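Local coordinates for putative uncharacterized protein (PDB 4GNX) that probably serves as a subunit of replication protein A, binding single-stranded DNA through a series of OB-fold domains, one of which carries a zinc site, at residues I141-S149 against A184-D194; N14-K25 against L68-A79. All blocks are in the same frame, centred on the assembly; numbering follows the deposited sequence.

Overall arrangement
From the N terminus the chain first builds the OB-fold domain that holds interaction 2. There 68-79 returns after 42 residues to pair with 14-25, so the first strand of the barrel gains the fourth as its neighbour. The chain then passes into a second OB-fold domain. In interaction 1, residues 184-194 come back after 34 residues to pack on the first strand of that domain, by side chains rather than by sheet pairing. The two loops neither nest nor cross, since interaction 2 closes before interaction 1 opens. The centres of the two contacts lie about 29 Å apart, and each belongs to its own OB-fold domain. Both have atoms within about 8 Å of the bound DNA.

Interaction 1: residues I141-S149 against A184-D194; sequences ILDSYGELS and AETFPTNAGVD
Leu142, Tyr145 and Leu148 reach from the segment 141-149, part of the broken first strand 135-152, to a segment whose backbone stays apart, with Leu148 CA and Glu185 CA 6.7 Å from each other. The segment 184-194 runs from a helix end through a short 3-10 turn to a type II turn at Asn190-Val193. Tyr145 and Phe187 form a T-shaped (edge-to-face) pair. Their planes stand at 88°, and the Phe187 edge points at the Tyr145 face with CE2 3.7 Å from Tyr145 CG. Tyr145 CG sits between its backbone N and carbonyl carbon (chi1 51°), which swings the ring over Phe187. At the far end of the ring, Tyr145 OH donates to Asp194 OD1 at 3.0 Å. It meets the syn side of the carboxylate, 26° out of plane. Val193 CG1 and Pro188 CB also lie near this hydroxyl. Leu142 CD2 touches the Phe187 edge at CZ, 4.1 Å away. Leu148 CD1 lies against Glu185 CG, 3.6 Å away. Phe187 continues inward to Met222 and Leu165. The helix-bearing link between the third and fourth strands is a feature of the OB fold; here it packs against the first strand.

Interaction 2: residues N14-K25 against L68-A79; sequences NRWTIKARVTSK and LQENHVYLISKA
Ile18 and Ile76 form a hydrogen-bonded antiparallel pair, as do Ala20 and Tyr74. They join the first and fourth strands of an OB-fold barrel. Ile18 N donates to Ile76 O at 2.8 Å. Past the last bridged pair, Arg21 and Val73, Val22 N bonds to His72 O, and Asn71 N, in the type II turn Gln69-His72, bonds back to Val22 O.

The tight part is the face carrying Ile18, Ala20, Tyr74 and Ile76. Ile18 CG1 packs on Ile76 CB, and Ile18 also reaches Ile97. Near the turn, Leu68 CD2 sits over the centre of one face of the Tyr74 ring. Val22 CG2 comes obliquely to Tyr74 CE1 at 3.7 Å. Tyr74 OH accepts a bond from Gln69 N at 2.7 Å, which ties the ring to the turn.

At the far end of the strand, Lys25 NZ donates to Leu68 O at 2.7 Å and also to Tyr65 O, and the Tyr65 ring adds a cation-pi contact.

The other face is looser and partly open to solvent. Thr17 OG1 and Ser77 OG share a hydrogen bond there, and the bent Lys19 chain lays CD on Val73 CG1, 3.7 Å away. Arg21 is more enclosed. Its CG lies between backbone N and carbonyl carbon (chi1 84°). Val73 CG2 lies over one guanidinium face, toward its rim. Arg21 NE donates in the guanidinium plane to Asn71 O at 3.0 Å and 168°, and comes to that oxygen from above its carbonyl plane.

Interaction 1: residues I141-S149 against A184-D194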
loop_
_atom_site.group_PDB
_atom_site.type_symbol
_atom_site.label_atom_id
_atom_site.label_comp_id
_atom_site.label_asym_id
_atom_site.label_seq_id
_atom_site.Cartn_x
_atom_site.Cartn_y
_atom_site.Cartn_z
ATOM N N ILE C 141 11.011 -4.575 31.586
ATOM C CA ILE C 141 12.378 -4.712 32.066
ATOM C C ILE C 141 13.250 -5.140 30.902
ATOM O O ILE C 141 12.873 -6.024 30.132
ATOM C CB ILE C 141 12.496 -5.762 33.202
ATOM C CG1 ILE C 141 11.564 -5.425 34.391
ATOM C CG2 ILE C 141 13.942 -5.933 33.655
ATOM C CD1 ILE C 141 12.044 -4.335 35.335
ATOM N N LEU C 142 14.401 -4.483 30.764
ATOM C CA LEU C 142 15.463 -4.946 29.874
ATOM C C LEU C 142 16.141 -6.157 30.504
ATOM O O LEU C 142 16.636 -6.091 31.634
ATOM C CB LEU C 142 16.505 -3.849 29.634
ATOM C CG LEU C 142 17.797 -4.276 28.921
ATOM C CD1 LEU C 142 17.561 -4.461 27.432
ATOM C CD2 LEU C 142 18.923 -3.282 29.164
ATOM N N ASP C 143 16.154 -7.264 29.773
ATOM C CA ASP C 143 16.787 -8.485 30.248
ATOM C C ASP C 143 18.273 -8.501 29.859
ATOM O O ASP C 143 19.159 -8.644 30.711
ATOM C CB ASP C 143 16.055 -9.707 29.686
ATOM C CG ASP C 143 16.744 -11.002 30.031
ATOM O OD1 ASP C 143 16.686 -11.415 31.211
ATOM O OD2 ASP C 143 17.349 -11.602 29.117
ATOM N N SER C 144 18.519 -8.340 28.562
ATOM C CA SER C 144 19.853 -8.315 27.987
ATOM C C SER C 144 19.768 -7.581 26.657
ATOM O O SER C 144 18.673 -7.226 26.193
ATOM C CB SER C 144 20.367 -9.742 27.765
ATOM O OG SER C 144 19.493 -10.468 26.912
ATOM N N TYR C 145 20.915 -7.354 26.033
ATOM C CA TYR C 145 20.921 -6.745 24.719
ATOM C C TYR C 145 21.984 -7.345 23.828
ATOM O O TYR C 145 23.053 -7.738 24.296
ATOM C CB TYR C 145 21.089 -5.237 24.818
ATOM C CG TYR C 145 22.249 -4.777 25.665
ATOM C CD1 TYR C 145 22.109 -4.633 27.049
ATOM C CD2 TYR C 145 23.476 -4.452 25.084
ATOM C CE1 TYR C 145 23.158 -4.193 27.833
ATOM C CE2 TYR C 145 24.532 -4.004 25.861
ATOM C CZ TYR C 145 24.367 -3.882 27.235
ATOM O OH TYR C 145 25.411 -3.450 28.017
ATOM N N GLY C 146 21.675 -7.411 22.537
ATOM C CA GLY C 146 22.579 -7.980 21.568
ATOM C C GLY C 146 23.822 -7.139 21.346
ATOM O O GLY C 146 23.943 -6.017 21.861
ATOM N N GLU C 147 24.756 -7.710 20.589
ATOM C CA GLU C 147 25.895 -6.974 20.095
ATOM C C GLU C 147 25.403 -6.060 18.977
ATOM O O GLU C 147 24.333 -6.279 18.400
ATOM C CB GLU C 147 26.988 -7.932 19.599
ATOM C CG GLU C 147 27.111 -8.091 18.088
ATOM C CD GLU C 147 26.103 -9.056 17.476
ATOM O OE1 GLU C 147 25.094 -9.395 18.141
ATOM O OE2 GLU C 147 26.330 -9.479 16.313
ATOM N N LEU C 148 26.186 -5.025 18.708
ATOM C CA LEU C 148 25.952 -4.131 17.595
ATOM C C LEU C 148 26.340 -4.786 16.270
ATOM O O LEU C 148 27.480 -5.227 16.101
ATOM C CB LEU C 148 26.761 -2.854 17.800
ATOM C CG LEU C 148 26.551 -1.678 16.844
ATOM C CD1 LEU C 148 26.757 -0.389 17.611
ATOM C CD2 LEU C 148 27.455 -1.737 15.618
ATOM N N SER C 149 25.394 -4.826 15.335
ATOM C CA SER C 149 25.654 -5.339 13.995
ATOM C C SER C 149 25.534 -4.240 12.953
ATOM O O SER C 149 24.628 -3.403 13.005
ATOM C CB SER C 149 24.700 -6.481 13.650
ATOM O OG SER C 149 23.370 -6.001 13.535
ATOM N N ALA C 184 21.780 3.156 18.904
ATOM C CA ALA C 184 22.234 1.772 18.965
ATOM C C ALA C 184 23.649 1.698 19.510
ATOM O O ALA C 184 23.882 1.064 20.537
ATOM C CB ALA C 184 22.150 1.109 17.595
ATOM N N GLU C 185 24.588 2.349 18.828
ATOM C CA GLU C 185 25.979 2.390 19.276
ATOM C C GLU C 185 26.116 2.752 20.750
ATOM O O GLU C 185 26.590 1.949 21.552
ATOM C CB GLU C 185 26.784 3.380 18.439
ATOM C CG GLU C 185 26.670 3.155 16.945
ATOM C CD GLU C 185 27.431 4.192 16.146
ATOM O OE1 GLU C 185 28.522 4.606 16.601
ATOM O OE2 GLU C 185 26.936 4.593 15.067
ATOM N N THR C 186 25.662 3.954 21.092
ATOM C CA THR C 186 25.892 4.554 22.402
ATOM C C THR C 186 25.126 3.880 23.530
ATOM O O THR C 186 25.128 4.366 24.660
ATOM C CB THR C 186 25.515 6.050 22.397
ATOM O OG1 THR C 186 24.182 6.202 21.893
ATOM C CG2 THR C 186 26.485 6.853 21.532
ATOM N N PHE C 187 24.480 2.761 23.231
ATOM C CA PHE C 187 23.544 2.171 24.182
ATOM C C PHE C 187 24.135 1.830 25.553
ATOM O O PHE C 187 23.539 2.188 26.578
ATOM C CB PHE C 187 22.806 0.965 23.600
ATOM C CG PHE C 187 21.724 0.437 24.499
ATOM C CD1 PHE C 187 20.702 1.276 24.948
ATOM C CD2 PHE C 187 21.723 -0.892 24.905
ATOM C CE1 PHE C 187 19.701 0.793 25.774
ATOM C CE2 PHE C 187 20.725 -1.380 25.740
ATOM C CZ PHE C 187 19.712 -0.539 26.170
ATOM N N PRO C 188 25.288 1.131 25.584
ATOM C CA PRO C 188 25.868 0.832 26.903
ATOM C C PRO C 188 26.486 2.035 27.646
ATOM O O PRO C 188 26.765 1.926 28.833
ATOM C CB PRO C 188 26.903 -0.258 26.611
ATOM C CG PRO C 188 27.130 -0.233 25.139
ATOM C CD PRO C 188 25.929 0.368 24.493
ATOM N N THR C 189 26.684 3.159 26.953
ATOM C CA THR C 189 27.029 4.455 27.572
ATOM C C THR C 189 26.089 4.839 28.722
ATOM O O THR C 189 26.534 5.328 29.761
ATOM C CB THR C 189 26.996 5.589 26.515
ATOM O OG1 THR C 189 28.140 5.480 25.660
ATOM C CG2 THR C 189 26.947 6.992 27.161
ATOM N N ASN C 190 24.793 4.617 28.514
ATOM C CA ASN C 190 23.752 5.023 29.455
ATOM C C ASN C 190 23.894 4.335 30.799
ATOM O O ASN C 190 24.249 3.151 30.865
ATOM C CB ASN C 190 22.373 4.733 28.866
ATOM C CG ASN C 190 22.273 5.130 27.403
ATOM O OD1 ASN C 190 22.606 6.259 27.035
ATOM N ND2 ASN C 190 21.833 4.197 26.561
ATOM N N ALA C 191 23.623 5.089 31.861
ATOM C CA ALA C 191 23.781 4.600 33.222
ATOM C C ALA C 191 22.726 3.552 33.563
ATOM O O ALA C 191 21.602 3.597 33.055
ATOM C CB ALA C 191 23.728 5.757 34.203
ATOM N N GLY C 192 23.118 2.596 34.410
ATOM C CA GLY C 192 22.216 1.575 34.962
ATOM C C GLY C 192 21.700 0.553 33.970
ATOM O O GLY C 192 20.788 -0.219 34.273
ATOM N N VAL C 193 22.304 0.545 32.786
ATOM C CA VAL C 193 21.885 -0.307 31.675
ATOM C C VAL C 193 22.086 -1.814 31.919
ATOM O O VAL C 193 21.401 -2.643 31.315
ATOM C CB VAL C 193 22.545 0.172 30.353
ATOM C CG1 VAL C 193 23.504 -0.864 29.777
ATOM C CG2 VAL C 193 21.485 0.601 29.347
ATOM N N ASP C 194 23.004 -2.168 32.812
ATOM C CA ASP C 194 23.320 -3.575 33.028
ATOM C C ASP C 194 22.565 -4.170 34.192
ATOM O O ASP C 194 22.275 -5.366 34.200
ATOM C CB ASP C 194 24.821 -3.772 33.184
ATOM C CG ASP C 194 25.565 -3.480 31.903
ATOM O OD1 ASP C 194 25.405 -4.257 30.938
ATOM O OD2 ASP C 194 26.291 -2.464 31.852
#

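Interaction 2: residues N14-K25 against L68-A79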
loop_
_atom_site.group_PDB
_atom_site.type_symbol
_atom_site.label_atom_id
_atom_site.label_comp_id
_atom_site.label_asym_id
_atom_site.label_seq_id
_atom_site.Cartn_x
_atom_site.Cartn_y
_atom_site.Cartn_z
ATOM N N ASN C 14 5.252 36.736 11.542
ATOM C CA ASN C 14 6.692 36.569 11.724
ATOM C C ASN C 14 7.203 36.852 13.127
ATOM O O ASN C 14 8.246 36.332 13.519
ATOM C CB ASN C 14 7.460 37.397 10.700
ATOM C CG ASN C 14 7.245 36.905 9.283
ATOM O OD1 ASN C 14 6.909 35.731 9.065
ATOM N ND2 ASN C 14 7.426 37.799 8.306
ATOM N N ARG C 15 6.473 37.676 13.871
ATOM C CA ARG C 15 6.791 37.937 15.262
ATOM C C ARG C 15 6.125 36.865 16.127
ATOM O O ARG C 15 4.942 36.985 16.449
ATOM C CB ARG C 15 6.307 39.337 15.662
ATOM C CG ARG C 15 6.824 39.808 17.015
ATOM C CD ARG C 15 6.158 41.090 17.485
ATOM N NE ARG C 15 6.833 42.294 17.005
ATOM C CZ ARG C 15 7.935 42.816 17.552
ATOM N NH1 ARG C 15 8.523 42.230 18.596
ATOM N NH2 ARG C 15 8.465 43.927 17.050
ATOM N N TRP C 16 6.862 35.812 16.489
ATOM C CA TRP C 16 6.316 34.780 17.389
ATOM C C TRP C 16 7.343 34.067 18.220
ATOM O O TRP C 16 8.518 33.971 17.839
ATOM C CB TRP C 16 5.460 33.761 16.630
ATOM C CG TRP C 16 6.229 32.979 15.590
ATOM C CD1 TRP C 16 6.308 33.234 14.217
ATOM C CD2 TRP C 16 7.074 31.795 15.804
ATOM N NE1 TRP C 16 7.111 32.310 13.588
ATOM C CE2 TRP C 16 7.604 31.423 14.480
ATOM C CE3 TRP C 16 7.421 31.033 16.906
ATOM C CZ2 TRP C 16 8.448 30.339 14.310
ATOM C CZ3 TRP C 16 8.266 29.939 16.718
ATOM C CH2 TRP C 16 8.769 29.603 15.452
ATOM N N THR C 17 6.882 33.561 19.365
ATOM C CA THR C 17 7.645 32.669 20.242
ATOM C C THR C 17 6.769 31.501 20.714
ATOM O O THR C 17 5.612 31.698 21.080
ATOM C CB THR C 17 8.158 33.423 21.483
ATOM O OG1 THR C 17 9.218 34.309 21.104
ATOM C CG2 THR C 17 8.678 32.460 22.533
ATOM N N ILE C 18 7.316 30.292 20.714
ATOM C CA ILE C 18 6.561 29.161 21.245
ATOM C C ILE C 18 7.218 28.565 22.480
ATOM O O ILE C 18 8.441 28.615 22.622
ATOM C CB ILE C 18 6.298 28.055 20.189
ATOM C CG1 ILE C 18 7.606 27.475 19.645
ATOM C CG2 ILE C 18 5.384 28.566 19.075
ATOM C CD1 ILE C 18 7.378 26.342 18.663
ATOM N N LYS C 19 6.397 28.016 23.366
ATOM C CA LYS C 19 6.880 27.257 24.511
ATOM C C LYS C 19 6.495 25.794 24.298
ATOM O O LYS C 19 5.314 25.442 24.349
ATOM C CB LYS C 19 6.241 27.795 25.786
ATOM C CG LYS C 19 7.212 28.012 26.943
ATOM C CD LYS C 19 7.054 26.968 28.041
ATOM C CE LYS C 19 6.050 27.376 29.118
ATOM N NZ LYS C 19 6.663 27.697 30.446
ATOM N N ALA C 20 7.482 24.940 24.033
ATOM C CA ALA C 20 7.200 23.548 23.656
ATOM C C ALA C 20 8.203 22.543 24.229
ATOM O O ALA C 20 9.375 22.895 24.452
ATOM C CB ALA C 20 7.162 23.436 22.146
ATOM N N ARG C 21 7.771 21.297 24.466
ATOM C CA ARG C 21 8.756 20.277 24.838
ATOM C C ARG C 21 9.124 19.374 23.686
ATOM O O ARG C 21 8.275 19.015 22.881
ATOM C CB ARG C 21 8.410 19.490 26.114
ATOM C CG ARG C 21 7.485 18.303 25.952
ATOM C CD ARG C 21 7.705 17.227 27.016
ATOM N NE ARG C 21 8.104 17.703 28.347
ATOM C CZ ARG C 21 7.316 18.358 29.196
ATOM N NH1 ARG C 21 6.068 18.669 28.860
ATOM N NH2 ARG C 21 7.786 18.724 30.385
ATOM N N VAL C 22 10.406 19.039 23.608
ATOM C CA VAL C 22 10.916 18.144 22.583
ATOM C C VAL C 22 10.482 16.734 22.921
ATOM O O VAL C 22 10.871 16.198 23.941
ATOM C CB VAL C 22 12.450 18.155 22.506
ATOM C CG1 VAL C 22 12.900 17.204 21.414
ATOM C CG2 VAL C 22 12.980 19.560 22.248
ATOM N N THR C 23 9.662 16.143 22.060
ATOM C CA THR C 23 9.218 14.781 22.273
ATOM C C THR C 23 10.138 13.777 21.604
ATOM O O THR C 23 10.268 12.663 22.096
ATOM C CB THR C 23 7.824 14.565 21.731
ATOM O OG1 THR C 23 7.844 14.841 20.333
ATOM C CG2 THR C 23 6.854 15.483 22.433
ATOM N N SER C 24 10.758 14.149 20.481
ATOM C CA SER C 24 11.753 13.281 19.842
ATOM C C SER C 24 12.714 14.060 18.982
ATOM O O SER C 24 12.406 15.151 18.504
ATOM C CB SER C 24 11.088 12.233 18.968
ATOM O OG SER C 24 10.628 12.846 17.781
ATOM N N LYS C 25 13.867 13.462 18.746
ATOM C CA LYS C 25 14.963 14.122 18.072
ATOM C C LYS C 25 15.632 13.126 17.145
ATOM O O LYS C 25 15.874 11.983 17.510
ATOM C CB LYS C 25 15.960 14.641 19.118
ATOM C CG LYS C 25 17.213 15.323 18.566
ATOM C CD LYS C 25 17.876 16.262 19.583
ATOM C CE LYS C 25 19.076 15.633 20.280
ATOM N NZ LYS C 25 20.099 16.622 20.725
ATOM N N LEU C 68 19.283 21.057 22.222
ATOM C CA LEU C 68 17.921 20.551 22.402
ATOM C C LEU C 68 17.920 19.095 22.844
ATOM O O LEU C 68 18.518 18.244 22.190
ATOM C CB LEU C 68 17.108 20.721 21.116
ATOM C CG LEU C 68 16.776 22.127 20.605
ATOM C CD1 LEU C 68 16.375 22.055 19.138
ATOM C CD2 LEU C 68 15.676 22.772 21.434
ATOM N N GLN C 69 17.246 18.811 23.953
ATOM C CA GLN C 69 17.276 17.471 24.534
ATOM C C GLN C 69 15.872 16.980 24.839
ATOM O O GLN C 69 15.049 17.740 25.347
ATOM C CB GLN C 69 18.148 17.458 25.793
ATOM C CG GLN C 69 19.628 17.654 25.515
ATOM C CD GLN C 69 20.443 17.816 26.785
ATOM O OE1 GLN C 69 19.936 17.627 27.902
ATOM N NE2 GLN C 69 21.722 18.165 26.627
ATOM N N GLU C 70 15.602 15.710 24.533
ATOM C CA GLU C 70 14.243 15.168 24.672
ATOM C C GLU C 70 13.605 15.332 26.051
ATOM O O GLU C 70 14.258 15.223 27.077
ATOM C CB GLU C 70 14.089 13.725 24.148
ATOM C CG GLU C 70 15.353 13.009 23.682
ATOM C CD GLU C 70 15.063 11.925 22.642
ATOM O OE1 GLU C 70 14.518 12.252 21.562
ATOM O OE2 GLU C 70 15.380 10.739 22.900
ATOM N N ASN C 71 12.319 15.652 26.027
ATOM C CA ASN C 71 11.492 15.795 27.203
ATOM C C ASN C 71 11.739 17.093 27.966
ATOM O O ASN C 71 11.018 17.408 28.921
ATOM C CB ASN C 71 11.622 14.570 28.104
ATOM C CG ASN C 71 10.404 14.361 28.966
ATOM O OD1 ASN C 71 9.272 14.604 28.533
ATOM N ND2 ASN C 71 10.624 13.918 30.194
ATOM N N HIS C 72 12.746 17.847 27.531
ATOM C CA HIS C 72 13.003 19.187 28.058
ATOM C C HIS C 72 12.175 20.205 27.311
ATOM O O HIS C 72 11.749 19.945 26.188
ATOM C CB HIS C 72 14.486 19.524 27.965
ATOM C CG HIS C 72 15.360 18.707 28.888
ATOM N ND1 HIS C 72 15.893 19.214 30.012
ATOM C CD2 HIS C 72 15.786 17.384 28.814
ATOM C CE1 HIS C 72 16.625 18.268 30.629
ATOM N NE2 HIS C 72 16.559 17.147 29.894
ATOM N N VAL C 73 11.955 21.365 27.931
ATOM C CA VAL C 73 11.001 22.385 27.459
ATOM C C VAL C 73 11.711 23.676 27.070
ATOM O O VAL C 73 12.545 24.176 27.821
ATOM C CB VAL C 73 9.962 22.717 28.552
ATOM C CG1 VAL C 73 9.141 23.946 28.184
ATOM C CG2 VAL C 73 9.059 21.521 28.817
ATOM N N TYR C 74 11.362 24.231 25.912
ATOM C CA TYR C 74 12.107 25.369 25.389
ATOM C C TYR C 74 11.254 26.523 24.872
ATOM O O TYR C 74 10.109 26.340 24.445
ATOM C CB TYR C 74 13.032 24.909 24.268
ATOM C CG TYR C 74 14.015 23.827 24.650
ATOM C CD1 TYR C 74 13.634 22.484 24.667
ATOM C CD2 TYR C 74 15.337 24.141 24.967
ATOM C CE1 TYR C 74 14.539 21.489 25.003
ATOM C CE2 TYR C 74 16.248 23.149 25.298
ATOM C CZ TYR C 74 15.842 21.826 25.315
ATOM O OH TYR C 74 16.734 20.836 25.645
ATOM N N LEU C 75 11.844 27.713 24.934
ATOM C CA LEU C 75 11.343 28.906 24.277
ATOM C C LEU C 75 12.058 28.971 22.951
ATOM O O LEU C 75 13.282 29.147 22.908
ATOM C CB LEU C 75 11.717 30.160 25.068
ATOM C CG LEU C 75 10.808 30.643 26.193
ATOM C CD1 LEU C 75 11.644 31.239 27.317
ATOM C CD2 LEU C 75 9.801 31.650 25.664
ATOM N N ILE C 76 11.290 28.826 21.875
ATOM C CA ILE C 76 11.828 28.898 20.528
ATOM C C ILE C 76 11.203 30.091 19.814
ATOM O O ILE C 76 10.009 30.384 19.978
ATOM C CB ILE C 76 11.568 27.596 19.759
ATOM C CG1 ILE C 76 12.145 26.407 20.525
ATOM C CG2 ILE C 76 12.159 27.668 18.356
ATOM C CD1 ILE C 76 11.452 25.099 20.204
ATOM N N SER C 77 12.020 30.775 19.020
ATOM C CA SER C 77 11.655 32.078 18.491
ATOM C C SER C 77 12.423 32.431 17.228
ATOM O O SER C 77 13.612 32.139 17.111
ATOM C CB SER C 77 11.935 33.149 19.549
ATOM O OG SER C 77 11.167 34.308 19.314
ATOM N N LYS C 78 11.725 33.075 16.298
ATOM C CA LYS C 78 12.325 33.682 15.103
ATOM C C LYS C 78 12.937 32.648 14.162
ATOM O O LYS C 78 14.145 32.657 13.887
ATOM C CB LYS C 78 13.323 34.787 15.482
ATOM C CG LYS C 78 13.060 36.091 14.758
ATOM C CD LYS C 78 13.207 37.280 15.701
ATOM C CE LYS C 78 12.851 38.611 15.028
ATOM N NZ LYS C 78 11.447 38.631 14.520
ATOM N N ALA C 79 12.052 31.771 13.684
ATOM C CA ALA C 79 12.330 30.688 12.743
ATOM C C ALA C 79 11.261 30.680 11.633
ATOM O O ALA C 79 10.176 31.230 11.812
ATOM C CB ALA C 79 12.320 29.369 13.485
#